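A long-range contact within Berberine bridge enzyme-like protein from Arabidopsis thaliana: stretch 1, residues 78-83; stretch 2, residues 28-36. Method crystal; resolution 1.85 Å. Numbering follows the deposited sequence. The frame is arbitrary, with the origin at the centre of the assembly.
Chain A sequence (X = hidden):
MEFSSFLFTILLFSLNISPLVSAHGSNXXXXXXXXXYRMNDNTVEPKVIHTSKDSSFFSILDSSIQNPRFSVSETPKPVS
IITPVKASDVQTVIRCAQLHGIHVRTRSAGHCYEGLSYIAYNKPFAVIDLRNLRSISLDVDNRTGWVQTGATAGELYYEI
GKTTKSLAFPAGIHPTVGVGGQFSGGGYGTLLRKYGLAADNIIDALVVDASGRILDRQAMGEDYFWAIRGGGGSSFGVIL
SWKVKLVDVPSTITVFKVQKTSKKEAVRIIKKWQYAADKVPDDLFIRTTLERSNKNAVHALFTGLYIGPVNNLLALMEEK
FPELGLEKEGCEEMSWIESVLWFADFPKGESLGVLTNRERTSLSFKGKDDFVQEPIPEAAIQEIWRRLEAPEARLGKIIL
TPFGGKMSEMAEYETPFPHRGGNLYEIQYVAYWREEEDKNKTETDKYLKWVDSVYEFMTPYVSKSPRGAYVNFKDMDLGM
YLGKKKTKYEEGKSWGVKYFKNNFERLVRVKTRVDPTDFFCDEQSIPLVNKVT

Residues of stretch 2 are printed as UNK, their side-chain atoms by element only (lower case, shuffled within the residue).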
# COMPACT_ATOMS: atom_id res chain seq x y z
N PRO A 78 -20.98 9.69 -0.90
CA PRO A 78 -20.76 10.96 -1.60
C PRO A 78 -22.01 11.42 -2.34
O PRO A 78 -22.83 10.60 -2.75
CB PRO A 78 -19.64 10.63 -2.58
CG PRO A 78 -19.84 9.19 -2.88
CD PRO A 78 -20.33 8.56 -1.59
N VAL A 79 -22.13 12.72 -2.53
CA VAL A 79 -23.28 13.30 -3.21
C VAL A 79 -23.01 13.35 -4.73
O VAL A 79 -23.91 13.58 -5.54
CB VAL A 79 -23.60 14.70 -2.62
CG1 VAL A 79 -22.51 15.69 -2.98
CG2 VAL A 79 -24.97 15.17 -3.04
N SER A 80 -21.75 13.09 -5.09
CA SER A 80 -21.37 12.94 -6.50
C SER A 80 -20.04 12.19 -6.70
O SER A 80 -19.13 12.25 -5.86
CB SER A 80 -21.30 14.32 -7.19
OG SER A 80 -20.44 15.22 -6.51
N ILE A 81 -19.97 11.45 -7.81
CA ILE A 81 -18.73 10.82 -8.27
C ILE A 81 -18.42 11.30 -9.67
O ILE A 81 -19.30 11.33 -10.52
CB ILE A 81 -18.83 9.28 -8.28
CG1 ILE A 81 -19.16 8.75 -6.88
CG2 ILE A 81 -17.55 8.65 -8.81
CD1 ILE A 81 -19.59 7.30 -6.86
N ILE A 82 -17.18 11.68 -9.92
CA ILE A 82 -16.76 12.08 -11.25
C ILE A 82 -15.66 11.13 -11.74
O ILE A 82 -14.67 10.89 -11.04
CB ILE A 82 -16.25 13.55 -11.27
CG1 ILE A 82 -17.28 14.50 -10.63
CG2 ILE A 82 -15.96 14.00 -12.69
CD1 ILE A 82 -17.03 14.79 -9.14
N THR A 83 -15.87 10.56 -12.92
CA THR A 83 -14.87 9.68 -13.54
C THR A 83 -14.23 10.40 -14.73
O THR A 83 -14.63 10.19 -15.87
CB THR A 83 -15.48 8.30 -14.02
OG1 THR A 83 -16.41 8.49 -15.09
CG2 THR A 83 -16.17 7.59 -12.87
N UNK A 28 -23.59 22.68 -3.34
CA UNK A 28 -23.21 21.53 -4.16
C UNK A 28 -23.92 21.58 -5.50
O UNK A 28 -23.45 21.05 -6.51
n UNK A 28 -22.86 17.36 -5.65
c UNK A 28 -24.17 17.28 -5.50
c UNK A 28 -23.45 19.01 -4.33
c UNK A 28 -22.39 18.43 -4.94
n UNK A 28 -24.55 18.26 -4.70
c UNK A 28 -23.55 20.21 -3.45
N UNK A 29 -25.08 22.21 -5.46
CA UNK A 29 -25.93 22.39 -6.63
C UNK A 29 -25.18 23.18 -7.71
O UNK A 29 -25.03 22.70 -8.84
c UNK A 29 -27.23 23.11 -6.22
c UNK A 29 -27.06 24.35 -5.31
o UNK A 29 -26.01 24.91 -3.23
c UNK A 29 -26.62 24.03 -3.88
o UNK A 29 -26.87 22.90 -3.41
N UNK A 30 -24.70 24.37 -7.35
CA UNK A 30 -23.95 25.23 -8.25
C UNK A 30 -22.70 24.49 -8.71
O UNK A 30 -22.28 24.61 -9.86
c UNK A 30 -24.70 27.16 -6.74
o UNK A 30 -24.85 26.78 -5.55
o UNK A 30 -25.42 28.02 -7.27
c UNK A 30 -23.56 26.55 -7.56
N UNK A 31 -22.11 23.73 -7.79
CA UNK A 31 -20.92 22.94 -8.07
C UNK A 31 -21.16 22.09 -9.30
O UNK A 31 -20.38 22.14 -10.26
c UNK A 31 -17.44 20.14 -7.87
c UNK A 31 -19.61 20.93 -7.21
c UNK A 31 -17.90 18.84 -7.86
c UNK A 31 -18.29 21.17 -7.55
c UNK A 31 -20.55 22.06 -6.86
c UNK A 31 -20.06 19.62 -7.20
c UNK A 31 -19.21 18.58 -7.52
N UNK A 32 -22.25 21.33 -9.27
CA UNK A 32 -22.66 20.48 -10.39
C UNK A 32 -22.78 21.30 -11.67
O UNK A 32 -22.25 20.90 -12.71
c UNK A 32 -24.04 18.80 -8.94
c UNK A 32 -23.34 17.50 -9.33
c UNK A 32 -25.47 18.53 -8.52
c UNK A 32 -24.00 19.79 -10.09
N UNK A 33 -23.46 22.44 -11.58
CA UNK A 33 -23.63 23.31 -12.73
C UNK A 33 -22.28 23.81 -13.21
O UNK A 33 -22.02 23.89 -14.41
c UNK A 33 -28.42 23.99 -12.10
c UNK A 33 -26.97 24.20 -11.65
n UNK A 33 -29.33 23.75 -10.95
c UNK A 33 -26.01 24.28 -12.84
c UNK A 33 -24.56 24.49 -12.39
N UNK A 34 -21.42 24.14 -12.25
CA UNK A 34 -20.10 24.65 -12.55
C UNK A 34 -19.29 23.67 -13.41
O UNK A 34 -18.55 24.08 -14.30
s UNK A 34 -17.63 25.40 -11.45
c UNK A 34 -19.36 24.95 -11.25
N UNK A 35 -19.46 22.38 -13.13
CA UNK A 35 -18.74 21.33 -13.87
C UNK A 35 -19.15 21.26 -15.35
O UNK A 35 -18.35 20.89 -16.21
c UNK A 35 -18.79 18.27 -11.37
c UNK A 35 -18.97 19.96 -13.22
c UNK A 35 -16.88 19.81 -11.82
c UNK A 35 -18.39 19.67 -11.83
N UNK A 36 -20.40 21.64 -15.63
CA UNK A 36 -20.96 21.52 -16.97
C UNK A 36 -20.57 22.68 -17.89
O UNK A 36 -20.76 22.59 -19.10
o UNK A 36 -23.12 22.68 -16.79
c UNK A 36 -22.50 21.41 -16.90

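Position 28 carries six side-chain atoms, one carbon leading into a five-membered ring of three carbons and two nitrogens. CG1 of Val79 lies over one face of that ring, and OG of Ser80 sits at its edge. Such a ring is an imidazole, so the residue is His28. Val79 CG1 stands 3.3 Å from the centroid of the His28 ring, only 16° off the normal, a CH-pi contact, while His28 NE2 and Ser80 OG make a weak hydrogen bond of 3.3 Å in which either could be the donor.

Position 29 has three carbons, the third bearing two oxygens, and touches nothing on stretch 1: Glu29. Position 30 is one carbon shorter, with two carbons and two oxygens on the second, and is also out of reach: Asp30. Both are exposed, as acids on the outer side of a helix often are.

At 31 one carbon leads into a ring of six carbons, with no polar atom, and the edge of the ring meets Ser80 OG and Ile82 CD1. This is Phe31. Its CA-to-CB bond points toward the strand: Phe31 CE2 lies 3.7 Å from Ser80 OG, and Phe31 CZ lies 4.3 Å from Ile82 CD1.

Position 32 shows four carbons forked at the second, with one branch end nearing Ser80 CB, and so is Leu32. Its CA-to-CB bond points sideways, yet the end of the chain comes nearer, bringing Leu32 CD2 to 4.3 Å from Ser80 CB.

Position 33 has four carbons in a row ending in nitrogen and is out of reach of stretch 1: Lys33, which is exposed. Position 34 has one carbon and one sulfur and makes no contact here, hence Cys34; it is bonded covalently to a group elsewhere in the structure. Position 35 again has four carbons forked at the second, one branch end nearing Ile82 CG1: Leu35. Its CA-to-CB bond points toward stretch 1, with Leu35 CD1 4.1 Å from Ile82 CG1. Position 36 has one carbon and one oxygen and touches nothing on stretch 1: Ser36, whose OG turns back to Lys33 O at 2.9 Å.

The rule is one of spacing. Helix and strand run nearly parallel, 20° apart, with axes 11.5 Å apart at their closest, so side chains must bridge the gap. Stretch 2 spends 28, 31, 32 and 35 on it; the strand alternates, offering Ser80 and Ile82 while Ile81 stays out of reach. Polarity is graded along the length: imidazole meets valine and serine at the start, and apolar packing of Ile82 against Phe31 and Leu35 follows. The contact is modest, burying 229 Å² in all.

Stretch 2 (28-36) HEDFLKCLS
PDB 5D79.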